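Local coordinates for nitrate regulatory protein (Klebsiella oxytoca, PDB 4AKK) that responds to nitrate and nitrite and binds the terminator in the nasF operon leader RNA to bring about transcription antitermination, at residues G200-L205 with C284-R289; F192-E197 with Q231-S236; I66-H71 with Q292-E297. All blocks are in the same frame, centred on the assembly; numbering follows the deposited sequence.

All three contacts join helices of the NIT nitrate- and nitrite-sensing region, with centres 12 to 15 Å apart. Helix 180-212 serves contacts 1 and 2, and helix 277-312 serves contacts 1 and 3; helices 217-240 and 56-85 supply the remaining partners. Along the chain the segments run 66-71, 192-197, 200-205, 231-236, 284-289 and 292-297, so contacts 1 and 2 interlock while both are nested within the loop closed by contact 3. Contacts 2 and 3 also touch directly, Lys196 NZ lying 3.0 Å from His71 ND1. Helices distant in sequence are thereby tied into one bundle, the sensory part of a protein whose ANTAR region binds RNA.

Contact 1: residues G200-L205 with C284-R289; sequences GQERAL and CAQTQR. With EDO (1,2-ethanediol), chain C.
Glu202 and Arg203 of helix 180-212 meet Gln286, Thr287 and Arg289 of helix 277-312 in a buried, mainly polar contact between two antiparallel helices of the NIT helical bundle. The segment axes come within 9.8 Å at 171°, a spacing bridged mostly by long side chains. The Glu202 carboxylate takes two bonds across the gap. Arg289 NH1 gives Glu202 OE1 a nearly straight salt bridge of 2.9 Å, in the plane of its own guanidinium but well above that of the carboxylate, whereas Gln286 NE2 reaches Glu202 OE2 by a weak bond of 3.0 Å. The two partners are themselves coupled: Gln286 OE1 offers an in-plane lone pair to Arg289 NH1 at 3.0 Å. Gln286 bends at chi2 (-77°), which carries CD round toward the carboxylate. Arg263, through a salt bridge to Glu202 OE2, and Gln230, bonded to both Glu202 and Arg289, extend this network of charges and amides. Arg203 takes another course, its CB and CG sliding past Gln286 CB in the opposite direction, with CG 3.7 Å away. Its guanidinium is met at two different edges: NH2 donates to O1 of a bound ethanediol, probably from the crystallisation liquor and not placed with full certainty, and NH1 to Thr287, whose OG1 is also bonded to Phe283 O. The bond from Arg203 NH1 to Thr287 OG1 spans 2.9 Å, with the oxygen slightly tilted from the guanidinium plane.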
ATOM      1  N   GLY A 200      16.588  15.477   8.145  1.00 26.54           N
ATOM      2  CA  GLY A 200      18.035  15.388   8.122  1.00 28.38           C
ATOM      3  C   GLY A 200      18.638  15.455   6.726  1.00 30.01           C
ATOM      4  O   GLY A 200      19.669  16.077   6.540  1.00 29.24           O
ATOM      5  N   GLN A 201      18.011  14.811   5.744  1.00 24.17           N
ATOM      6  CA  GLN A 201      18.469  14.939   4.364  1.00 31.15           C
ATOM      7  C   GLN A 201      18.229  16.343   3.811  1.00 29.65           C
ATOM      8  O   GLN A 201      19.053  16.852   3.052  1.00 31.89           O
ATOM      9  CB  GLN A 201      17.842  13.865   3.461  1.00 22.20           C
ATOM     10  CG  GLN A 201      18.284  12.468   3.851  1.00 26.38           C
ATOM     11  CD  GLN A 201      17.654  11.396   2.998  1.00 38.00           C
ATOM     12  OE1 GLN A 201      17.172  11.675   1.899  1.00 34.67           O
ATOM     13  NE2 GLN A 201      17.655  10.159   3.495  1.00 30.38           N
ATOM     14  N   GLU A 202      17.111  16.963   4.188  1.00 26.63           N
ATOM     15  CA  GLU A 202      16.898  18.389   3.903  1.00 29.83           C
ATOM     16  C   GLU A 202      18.052  19.265   4.419  1.00 30.35           C
ATOM     17  O   GLU A 202      18.509  20.183   3.727  1.00 28.30           O
ATOM     18  CB  GLU A 202      15.586  18.883   4.524  1.00 26.41           C
ATOM     19  CG  GLU A 202      15.283  20.367   4.270  1.00 25.03           C
ATOM     20  CD  GLU A 202      14.127  20.888   5.124  1.00 32.23           C
ATOM     21  OE1 GLU A 202      13.370  20.056   5.674  1.00 27.94           O
ATOM     22  OE2 GLU A 202      13.974  22.129   5.244  1.00 35.48           O
ATOM     23  N   ARG A 203      18.512  19.003   5.639  1.00 30.85           N
ATOM     24  CA  ARG A 203      19.597  19.807   6.202  1.00 33.10           C
ATOM     25  C   ARG A 203      20.843  19.668   5.315  1.00 29.71           C
ATOM     26  O   ARG A 203      21.420  20.661   4.879  1.00 29.15           O
ATOM     27  CB  ARG A 203      19.915  19.398   7.649  1.00 27.72           C
ATOM     28  CG  ARG A 203      21.188  20.089   8.212  1.00 25.59           C
ATOM     29  CD  ARG A 203      21.496  19.691   9.664  1.00 28.60           C
ATOM     30  NE  ARG A 203      21.903  18.293   9.781  1.00 27.76           N
ATOM     31  CZ  ARG A 203      22.208  17.681  10.925  1.00 35.45           C
ATOM     32  NH1 ARG A 203      22.165  18.341  12.085  1.00 28.75           N
ATOM     33  NH2 ARG A 203      22.557  16.402  10.911  1.00 30.40           N
ATOM     34  N   ALA A 204      21.221  18.426   5.019  1.00 32.75           N
ATOM     35  CA  ALA A 204      22.403  18.142   4.198  1.00 33.75           C
ATOM     36  C   ALA A 204      22.338  18.758   2.800  1.00 31.64           C
ATOM     37  O   ALA A 204      23.300  19.345   2.324  1.00 34.21           O
ATOM     38  CB  ALA A 204      22.635  16.623   4.102  1.00 27.73           C
ATOM     39  N   LEU A 205      21.206  18.620   2.132  1.00 33.46           N
ATOM     40  CA  LEU A 205      21.092  19.145   0.778  1.00 34.40           C
ATOM     41  C   LEU A 205      21.134  20.671   0.778  1.00 29.31           C
ATOM     42  O   LEU A 205      21.812  21.281  -0.043  1.00 31.31           O
ATOM     43  CB  LEU A 205      19.811  18.638   0.116  1.00 26.19           C
ATOM     44  CG  LEU A 205      19.804  17.118  -0.122  1.00 38.88           C
ATOM     45  CD1 LEU A 205      18.446  16.660  -0.624  1.00 32.14           C
ATOM     46  CD2 LEU A 205      20.915  16.674  -1.078  1.00 37.08           C
ATOM     47  N   CYS A 284      22.581  25.223  11.468  1.00 36.30           N
ATOM     48  CA  CYS A 284      22.322  25.378  12.894  1.00 35.45           C
ATOM     49  C   CYS A 284      20.841  25.402  13.190  1.00 34.95           C
ATOM     50  O   CYS A 284      20.381  24.719  14.109  1.00 32.85           O
ATOM     51  CB  CYS A 284      23.013  26.632  13.447  1.00 34.69           C
ATOM     52  SG  CYS A 284      24.827  26.453  13.490  1.00 49.45           S
ATOM     53  N   ALA A 285      20.092  26.180  12.412  1.00 31.20           N
ATOM     54  CA  ALA A 285      18.644  26.175  12.555  1.00 31.96           C
ATOM     55  C   ALA A 285      18.087  24.758  12.399  1.00 33.14           C
ATOM     56  O   ALA A 285      17.227  24.338  13.174  1.00 32.41           O
ATOM     57  CB  ALA A 285      17.999  27.125  11.554  1.00 37.07           C
ATOM     58  N   GLN A 286      18.575  24.020  11.402  1.00 35.46           N
ATOM     59  CA  GLN A 286      18.056  22.671  11.133  1.00 32.83           C
ATOM     60  C   GLN A 286      18.460  21.719  12.252  1.00 32.86           C
ATOM     61  O   GLN A 286      17.705  20.845  12.636  1.00 30.41           O
ATOM     62  CB  GLN A 286      18.593  22.129   9.802  1.00 31.86           C
ATOM     63  CG  GLN A 286      18.056  22.831   8.579  1.00 33.21           C
ATOM     64  CD  GLN A 286      16.644  22.396   8.230  1.00 33.84           C
ATOM     65  OE1 GLN A 286      16.035  21.587   8.935  1.00 31.98           O
ATOM     66  NE2 GLN A 286      16.112  22.936   7.134  1.00 31.82           N
ATOM     67  N   THR A 287      19.669  21.889  12.768  1.00 31.91           N
ATOM     68  CA  THR A 287      20.131  21.029  13.847  1.00 34.03           C
ATOM     69  C   THR A 287      19.298  21.210  15.127  1.00 39.06           C
ATOM     70  O   THR A 287      19.069  20.249  15.860  1.00 37.96           O
ATOM     71  CB  THR A 287      21.599  21.280  14.146  1.00 34.26           C
ATOM     72  OG1 THR A 287      22.353  21.079  12.949  1.00 34.17           O
ATOM     73  CG2 THR A 287      22.101  20.343  15.253  1.00 35.35           C
ATOM     74  N   GLN A 288      18.840  22.431  15.392  1.00 35.00           N
ATOM     75  CA  GLN A 288      17.991  22.672  16.565  1.00 33.48           C
ATOM     76  C   GLN A 288      16.627  22.020  16.349  1.00 35.28           C
ATOM     77  O   GLN A 288      16.023  21.437  17.261  1.00 30.72           O
ATOM     78  CB  GLN A 288      17.808  24.167  16.817  1.00 33.78           C
ATOM     79  CG  GLN A 288      16.745  24.460  17.895  1.00 47.41           C
ATOM     80  CD  GLN A 288      16.762  25.900  18.387  1.00 60.96           C
ATOM     81  OE1 GLN A 288      17.205  26.179  19.503  1.00 62.09           O
ATOM     82  NE2 GLN A 288      16.278  26.820  17.558  1.00 57.47           N
ATOM     83  N   ARG A 289      16.156  22.126  15.114  1.00 36.68           N
ATOM     84  CA  ARG A 289      14.926  21.478  14.695  1.00 35.32           C
ATOM     85  C   ARG A 289      14.986  19.968  14.898  1.00 32.02           C
ATOM     86  O   ARG A 289      14.048  19.373  15.396  1.00 36.64           O
ATOM     87  CB  ARG A 289      14.664  21.795  13.228  1.00 35.31           C
ATOM     88  CG  ARG A 289      13.385  21.225  12.680  1.00 33.86           C
ATOM     89  CD  ARG A 289      13.396  21.344  11.178  1.00 34.22           C
ATOM     90  NE  ARG A 289      12.228  20.729  10.555  1.00 37.26           N
ATOM     91  CZ  ARG A 289      12.192  20.334   9.287  1.00 35.77           C
ATOM     92  NH1 ARG A 289      13.273  20.477   8.523  1.00 31.14           N
ATOM     93  NH2 ARG A 289      11.081  19.799   8.782  1.00 29.51           N
TER
HETATM   94  C1  EDO C1392      22.366  15.829   7.430  1.00 32.01           C
HETATM   95  O1  EDO C1392      23.009  15.225   8.552  1.00 49.23           O
HETATM   96  C2  EDO C1392      22.666  17.323   7.367  1.00 34.80           C
HETATM   97  O2  EDO C1392      24.037  17.648   7.099  1.00 24.04           O

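Contact 2: residues F192-E197 with Q231-S236; sequences FMQGKE and QPCFDS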
ATOM      1  N   PHE A 192       7.402   8.697  12.195  1.00 31.55           N
ATOM      2  CA  PHE A 192       8.100   9.831  12.765  1.00 31.59           C
ATOM      3  C   PHE A 192       9.600   9.752  12.461  1.00 31.18           C
ATOM      4  O   PHE A 192      10.213  10.744  12.072  1.00 28.86           O
ATOM      5  CB  PHE A 192       7.857   9.889  14.280  1.00 32.02           C
ATOM      6  CG  PHE A 192       8.378  11.134  14.926  1.00 37.97           C
ATOM      7  CD1 PHE A 192       9.709  11.230  15.301  1.00 33.84           C
ATOM      8  CD2 PHE A 192       7.536  12.214  15.156  1.00 33.72           C
ATOM      9  CE1 PHE A 192      10.193  12.379  15.897  1.00 35.00           C
ATOM     10  CE2 PHE A 192       8.017  13.366  15.750  1.00 34.02           C
ATOM     11  CZ  PHE A 192       9.344  13.448  16.119  1.00 32.79           C
ATOM     12  N   MET A 193      10.186   8.572  12.656  1.00 29.82           N
ATOM     13  CA  MET A 193      11.611   8.378  12.431  1.00 30.46           C
ATOM     14  C   MET A 193      11.944   8.717  10.980  1.00 32.19           C
ATOM     15  O   MET A 193      12.983   9.313  10.679  1.00 33.69           O
ATOM     16  CB  MET A 193      12.022   6.921  12.731  1.00 33.67           C
ATOM     17  CG  MET A 193      12.209   6.575  14.222  1.00 32.67           C
ATOM     18  SD  MET A 193      12.461   4.799  14.551  1.00 32.02           S
ATOM     19  CE  MET A 193      14.141   4.606  14.006  1.00 35.22           C
ATOM     20  N   GLN A 194      11.048   8.327  10.083  1.00 30.80           N
ATOM     21  CA  GLN A 194      11.252   8.524   8.657  1.00 35.33           C
ATOM     22  C   GLN A 194      11.131  10.003   8.267  1.00 27.42           C
ATOM     23  O   GLN A 194      11.919  10.503   7.471  1.00 27.22           O
ATOM     24  CB  GLN A 194      10.267   7.662   7.856  1.00 33.13           C
ATOM     25  CG  GLN A 194      10.590   7.583   6.377  1.00 38.33           C
ATOM     26  CD  GLN A 194      11.968   7.009   6.105  1.00 42.16           C
ATOM     27  OE1 GLN A 194      12.881   7.727   5.683  1.00 38.65           O
ATOM     28  NE2 GLN A 194      12.131   5.715   6.354  1.00 39.25           N
ATOM     29  N   GLY A 195      10.159  10.704   8.837  1.00 26.81           N
ATOM     30  CA  GLY A 195      10.049  12.130   8.596  1.00 28.13           C
ATOM     31  C   GLY A 195      11.303  12.865   9.061  1.00 27.62           C
ATOM     32  O   GLY A 195      11.771  13.809   8.415  1.00 28.29           O
ATOM     33  N   LYS A 196      11.838  12.421  10.195  1.00 28.43           N
ATOM     34  CA  LYS A 196      13.002  13.034  10.832  1.00 29.19           C
ATOM     35  C   LYS A 196      14.238  12.757   9.997  1.00 31.12           C
ATOM     36  O   LYS A 196      15.113  13.610   9.873  1.00 30.07           O
ATOM     37  CB  LYS A 196      13.169  12.455  12.241  1.00 30.46           C
ATOM     38  CG  LYS A 196      14.383  12.913  13.007  1.00 30.63           C
ATOM     39  CD  LYS A 196      14.272  12.462  14.473  1.00 38.49           C
ATOM     40  CE  LYS A 196      15.560  12.701  15.249  1.00 36.20           C
ATOM     41  NZ  LYS A 196      16.567  11.631  15.015  1.00 34.07           N
ATOM     42  N   GLU A 197      14.312  11.560   9.420  1.00 27.34           N
ATOM     43  CA  GLU A 197      15.427  11.238   8.530  1.00 28.83           C
ATOM     44  C   GLU A 197      15.440  12.156   7.301  1.00 29.30           C
ATOM     45  O   GLU A 197      16.493  12.646   6.876  1.00 35.74           O
ATOM     46  CB  GLU A 197      15.371   9.772   8.090  1.00 28.10           C
ATOM     47  CG  GLU A 197      16.228   9.455   6.850  1.00 25.92           C
ATOM     48  CD  GLU A 197      17.710   9.834   7.006  1.00 33.45           C
ATOM     49  OE1 GLU A 197      18.116  10.264   8.112  1.00 36.54           O
ATOM     50  OE2 GLU A 197      18.478   9.706   6.017  1.00 32.34           O
ATOM     51  N   GLN A 231       5.907  15.421   4.606  1.00 32.21           N
ATOM     52  CA  GLN A 231       4.470  15.580   4.835  1.00 41.47           C
ATOM     53  C   GLN A 231       3.736  14.269   5.131  1.00 37.36           C
ATOM     54  O   GLN A 231       3.113  14.137   6.179  1.00 35.80           O
ATOM     55  CB  GLN A 231       3.794  16.295   3.655  1.00 43.84           C
ATOM     56  CG  GLN A 231       3.823  17.811   3.733  1.00 51.97           C
ATOM     57  CD  GLN A 231       2.822  18.386   4.729  1.00 50.46           C
ATOM     58  OE1 GLN A 231       1.906  17.549   5.214  1.00 59.82           O
ATOM     59  NE2 GLN A 231       2.878  19.572   5.055  1.00 48.18           N
ATOM     60  N   PRO A 232       3.777  13.306   4.194  1.00 33.44           N
ATOM     61  CA  PRO A 232       3.097  12.033   4.473  1.00 33.79           C
ATOM     62  C   PRO A 232       3.673  11.303   5.697  1.00 32.97           C
ATOM     63  O   PRO A 232       2.936  10.592   6.369  1.00 34.00           O
ATOM     64  CB  PRO A 232       3.321  11.223   3.180  1.00 32.85           C
ATOM     65  CG  PRO A 232       4.476  11.921   2.485  1.00 36.94           C
ATOM     66  CD  PRO A 232       4.227  13.372   2.797  1.00 35.06           C
ATOM     67  N   CYS A 233       4.961  11.484   5.991  1.00 27.58           N
ATOM     68  CA  CYS A 233       5.543  10.862   7.180  1.00 32.27           C
ATOM     69  C   CYS A 233       4.916  11.404   8.470  1.00 34.73           C
ATOM     70  O   CYS A 233       4.513  10.626   9.343  1.00 27.97           O
ATOM     71  CB  CYS A 233       7.063  11.060   7.224  1.00 29.55           C
ATOM     72  SG  CYS A 233       7.954  10.232   5.888  1.00 31.57           S
ATOM     73  N   PHE A 234       4.862  12.730   8.603  1.00 32.13           N
ATOM     74  CA  PHE A 234       4.327  13.341   9.826  1.00 32.07           C
ATOM     75  C   PHE A 234       2.791  13.309   9.880  1.00 37.45           C
ATOM     76  O   PHE A 234       2.211  13.272  10.960  1.00 37.28           O
ATOM     77  CB  PHE A 234       4.879  14.761  10.059  1.00 30.95           C
ATOM     78  CG  PHE A 234       6.378  14.801  10.337  1.00 34.89           C
ATOM     79  CD1 PHE A 234       6.919  14.152  11.444  1.00 32.34           C
ATOM     80  CD2 PHE A 234       7.238  15.480   9.489  1.00 29.16           C
ATOM     81  CE1 PHE A 234       8.294  14.177  11.691  1.00 34.71           C
ATOM     82  CE2 PHE A 234       8.628  15.515   9.734  1.00 32.81           C
ATOM     83  CZ  PHE A 234       9.150  14.860  10.838  1.00 32.33           C
ATOM     84  N   ASP A 235       2.138  13.314   8.720  1.00 35.98           N
ATOM     85  CA  ASP A 235       0.694  13.106   8.676  1.00 41.02           C
ATOM     86  C   ASP A 235       0.354  11.712   9.170  1.00 34.30           C
ATOM     87  O   ASP A 235      -0.580  11.535   9.936  1.00 36.28           O
ATOM     88  CB  ASP A 235       0.122  13.311   7.274  1.00 33.46           C
ATOM     89  CG  ASP A 235       0.161  14.769   6.830  1.00 42.70           C
ATOM     90  OD1 ASP A 235       0.563  15.641   7.633  1.00 49.14           O
ATOM     91  OD2 ASP A 235      -0.207  15.040   5.665  1.00 45.04           O
ATOM     92  N   SER A 236       1.107  10.717   8.724  1.00 35.05           N
ATOM     93  CA  SER A 236       0.920   9.373   9.239  1.00 34.90           C
ATOM     94  C   SER A 236       1.169   9.308  10.758  1.00 36.88           C
ATOM     95  O   SER A 236       0.373   8.716  11.494  1.00 37.20           O
ATOM     96  CB  SER A 236       1.785   8.370   8.480  1.00 40.20           C
ATOM     97  OG  SER A 236       1.769   7.115   9.131  1.00 40.52           O
TER
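Phe192 on helix 180-212 meets Phe234 on helix 217-240 in a T-shaped (edge-to-face) pair, the aromatic flank of an antiparallel helix-helix packing within the NIT bundle. Ring centroids lie 5.7 Å apart and the planes stand at 78°. Phe234 presents CE1 to one face of the Phe192 ring, near its rim, 4.1 Å from Phe192 CD2. Phe192 also has an edge-to-face partner in Phe237 and packs on Leu293 of helix 277-312, so the pair belongs to a wider hydrophobic cluster. Two residues on, Gln194 brings its aliphatic part alongside Cys233: Gln194 CG rests 3.8 Å from Cys233 SG before the chain turns away at chi2 (59°). Gly195 is where the backbones draw together. Gly195 CA and Cys233 CA are 4.9 Å apart, and the segment axes approach to 7.9 Å with a crossing angle of -151°. With only hydrogens on its CA, Gly195 lets Cys233 CB settle directly against its backbone, 3.5 Å from Gly195 CA. The same CA sits over the face of the Phe234 ring in a CH-pi contact. Lys196 takes part mainly through its backbone N, close to the tip of Phe234, while its side chain heads away to Gln74 and His71. Phe234 CZ presses against the Gly195 backbone, 3.4 Å from Gly195 C.

Contact 3: residues I66-H71 with Q292-E297; sequences ISALVH and QLRGVE
Ser67 OG is held anti to its own backbone N (chi1 175°), pointing it at Arg294 and Glu297 of helix 277-312, while the bend of Arg294 at chi2 (56°) brings CD over the ring of His71. These side chains span two antiparallel helices whose segment axes stay 11.8 Å apart. The serine hydroxyl joins both charged partners: Ser67 OG accepts from Arg294 NH1 at 2.8 Å, in the guanidinium plane, and donates to Glu297 OE2 at 2.6 Å from above the carboxylate plane. Arg294 and Glu297, one turn apart on the same helix, close the triangle with a salt bridge from Arg294 NH1 to Glu297 OE1 of 2.8 Å. A water donates to both Ser67 O and Glu297 OE2, adding a second bridge between the helices. Beside this polar knot, Arg294 lies across a face of the imidazole of His71. Arg294 CD makes a CH-pi contact 3.6 Å from the centroid of the His71 ring, and the guanidinium, tilted only 14° from the ring, passes over His71 CB and CG. Beyond them Arg294 NH2 ends against Ala68, 3.6 Å from Ala68 CA. Lys196 of helix 180-212 makes a long, weak ion pair with Glu297, a nearby positive charge that probably further stabilises the buried carboxylate. Met193 of helix 180-212 packs on Ser67 and Glu297, and Phe192 on Leu293 and Glu297; on helix 56-85, Leu69 packs on helices 92-117 and 152-167 and Val70 on helix 152-167.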
ATOM      1  N   ILE A  66      17.591   0.999  17.426  1.00 32.17           N
ATOM      2  CA  ILE A  66      17.706   1.401  16.025  1.00 33.77           C
ATOM      3  C   ILE A  66      17.551   2.912  15.941  1.00 31.02           C
ATOM      4  O   ILE A  66      18.347   3.597  15.298  1.00 31.62           O
ATOM      5  CB  ILE A  66      16.659   0.697  15.141  1.00 34.23           C
ATOM      6  CG1 ILE A  66      17.085  -0.754  14.891  1.00 32.53           C
ATOM      7  CG2 ILE A  66      16.468   1.459  13.820  1.00 33.92           C
ATOM      8  CD1 ILE A  66      15.965  -1.657  14.448  1.00 30.72           C
ATOM      9  N   SER A  67      16.532   3.423  16.628  1.00 29.46           N
ATOM     10  CA  SER A  67      16.285   4.852  16.678  1.00 32.80           C
ATOM     11  C   SER A  67      17.499   5.637  17.165  1.00 35.67           C
ATOM     12  O   SER A  67      17.836   6.684  16.607  1.00 27.79           O
ATOM     13  CB  SER A  67      15.105   5.147  17.592  1.00 32.46           C
ATOM     14  OG  SER A  67      14.931   6.544  17.740  1.00 38.15           O
ATOM     15  N   ALA A  68      18.142   5.136  18.214  1.00 33.77           N
ATOM     16  CA  ALA A  68      19.277   5.833  18.809  1.00 33.93           C
ATOM     17  C   ALA A  68      20.488   5.803  17.887  1.00 32.65           C
ATOM     18  O   ALA A  68      21.182   6.806  17.726  1.00 31.88           O
ATOM     19  CB  ALA A  68      19.629   5.225  20.167  1.00 32.48           C
ATOM     20  N   LEU A  69      20.745   4.642  17.296  1.00 29.05           N
ATOM     21  CA  LEU A  69      21.846   4.504  16.351  1.00 32.97           C
ATOM     22  C   LEU A  69      21.639   5.429  15.146  1.00 27.94           C
ATOM     23  O   LEU A  69      22.560   6.100  14.706  1.00 29.12           O
ATOM     24  CB  LEU A  69      21.975   3.051  15.893  1.00 30.72           C
ATOM     25  CG  LEU A  69      23.047   2.743  14.843  1.00 29.80           C
ATOM     26  CD1 LEU A  69      24.422   3.153  15.338  1.00 32.25           C
ATOM     27  CD2 LEU A  69      23.029   1.270  14.466  1.00 29.54           C
ATOM     28  N   VAL A  70      20.418   5.462  14.632  1.00 29.42           N
ATOM     29  CA  VAL A  70      20.096   6.300  13.486  1.00 32.22           C
ATOM     30  C   VAL A  70      20.335   7.754  13.855  1.00 28.58           C
ATOM     31  O   VAL A  70      20.862   8.524  13.062  1.00 32.86           O
ATOM     32  CB  VAL A  70      18.635   6.074  13.006  1.00 29.50           C
ATOM     33  CG1 VAL A  70      18.140   7.251  12.154  1.00 24.96           C
ATOM     34  CG2 VAL A  70      18.531   4.756  12.238  1.00 28.71           C
ATOM     35  N   HIS A  71      19.969   8.124  15.077  1.00 33.08           N
ATOM     36  CA  HIS A  71      20.138   9.503  15.505  1.00 34.69           C
ATOM     37  C   HIS A  71      21.619   9.912  15.552  1.00 33.47           C
ATOM     38  O   HIS A  71      22.002  10.976  15.045  1.00 34.01           O
ATOM     39  CB  HIS A  71      19.452   9.767  16.856  1.00 34.35           C
ATOM     40  CG  HIS A  71      19.612  11.179  17.328  1.00 34.96           C
ATOM     41  ND1 HIS A  71      18.877  12.225  16.809  1.00 33.86           N
ATOM     42  CD2 HIS A  71      20.450  11.725  18.244  1.00 38.89           C
ATOM     43  CE1 HIS A  71      19.246  13.352  17.393  1.00 35.08           C
ATOM     44  NE2 HIS A  71      20.199  13.075  18.267  1.00 33.06           N
ATOM     45  N   GLN A 292      14.886  19.020  18.572  1.00 30.60           N
ATOM     46  CA  GLN A 292      13.501  19.066  19.049  1.00 33.89           C
ATOM     47  C   GLN A 292      12.739  17.800  18.643  1.00 40.53           C
ATOM     48  O   GLN A 292      12.007  17.227  19.454  1.00 35.02           O
ATOM     49  CB  GLN A 292      12.777  20.316  18.536  1.00 37.36           C
ATOM     50  CG  GLN A 292      13.323  21.612  19.106  1.00 42.26           C
ATOM     51  CD  GLN A 292      13.227  21.657  20.625  1.00 53.06           C
ATOM     52  OE1 GLN A 292      14.235  21.575  21.329  1.00 57.10           O
ATOM     53  NE2 GLN A 292      12.006  21.761  21.135  1.00 54.13           N
ATOM     54  N   LEU A 293      12.911  17.361  17.394  1.00 36.30           N
ATOM     55  CA  LEU A 293      12.253  16.139  16.947  1.00 32.33           C
ATOM     56  C   LEU A 293      12.739  14.955  17.780  1.00 30.85           C
ATOM     57  O   LEU A 293      11.952  14.091  18.157  1.00 34.63           O
ATOM     58  CB  LEU A 293      12.516  15.883  15.461  1.00 33.29           C
ATOM     59  CG  LEU A 293      11.888  16.865  14.467  1.00 40.30           C
ATOM     60  CD1 LEU A 293      12.558  16.734  13.109  1.00 34.39           C
ATOM     61  CD2 LEU A 293      10.376  16.663  14.348  1.00 38.47           C
ATOM     62  N   ARG A 294      14.039  14.921  18.063  1.00 29.42           N
ATOM     63  CA  ARG A 294      14.625  13.836  18.851  1.00 34.89           C
ATOM     64  C   ARG A 294      13.964  13.737  20.231  1.00 34.65           C
ATOM     65  O   ARG A 294      13.673  12.643  20.709  1.00 39.46           O
ATOM     66  CB  ARG A 294      16.146  14.015  18.987  1.00 33.39           C
ATOM     67  CG  ARG A 294      16.831  12.936  19.837  1.00 33.83           C
ATOM     68  CD  ARG A 294      16.540  11.530  19.311  1.00 37.84           C
ATOM     69  NE  ARG A 294      17.131  10.471  20.138  1.00 35.34           N
ATOM     70  CZ  ARG A 294      16.883   9.173  19.976  1.00 40.67           C
ATOM     71  NH1 ARG A 294      16.076   8.776  19.004  1.00 35.94           N
ATOM     72  NH2 ARG A 294      17.448   8.267  20.772  1.00 38.55           N
ATOM     73  N   GLY A 295      13.712  14.882  20.858  1.00 36.53           N
ATOM     74  CA  GLY A 295      13.051  14.908  22.156  1.00 35.89           C
ATOM     75  C   GLY A 295      11.733  14.164  22.111  1.00 39.53           C
ATOM     76  O   GLY A 295      11.457  13.298  22.945  1.00 42.92           O
ATOM     77  N   VAL A 296      10.920  14.482  21.112  1.00 37.38           N
ATOM     78  CA  VAL A 296       9.647  13.808  20.947  1.00 36.83           C
ATOM     79  C   VAL A 296       9.825  12.321  20.641  1.00 41.40           C
ATOM     80  O   VAL A 296       9.097  11.479  21.168  1.00 37.64           O
ATOM     81  CB  VAL A 296       8.801  14.467  19.849  1.00 39.12           C
ATOM     82  CG1 VAL A 296       7.604  13.617  19.557  1.00 29.61           C
ATOM     83  CG2 VAL A 296       8.366  15.861  20.279  1.00 46.55           C
ATOM     84  N   GLU A 297      10.796  11.998  19.794  1.00 36.90           N
ATOM     85  CA  GLU A 297      11.031  10.615  19.408  1.00 36.73           C
ATOM     86  C   GLU A 297      11.402   9.754  20.621  1.00 39.07           C
ATOM     87  O   GLU A 297      10.996   8.591  20.723  1.00 38.48           O
ATOM     88  CB  GLU A 297      12.142  10.561  18.352  1.00 42.20           C
ATOM     89  CG  GLU A 297      12.525   9.171  17.896  1.00 39.28           C
ATOM     90  CD  GLU A 297      13.737   9.184  16.959  1.00 43.80           C
ATOM     91  OE1 GLU A 297      14.563  10.130  17.028  1.00 36.88           O
ATOM     92  OE2 GLU A 297      13.862   8.238  16.154  1.00 34.61           O
TER
HETATM   93  O   HOH W   1      16.214   8.252  14.976  1.00 34.41           O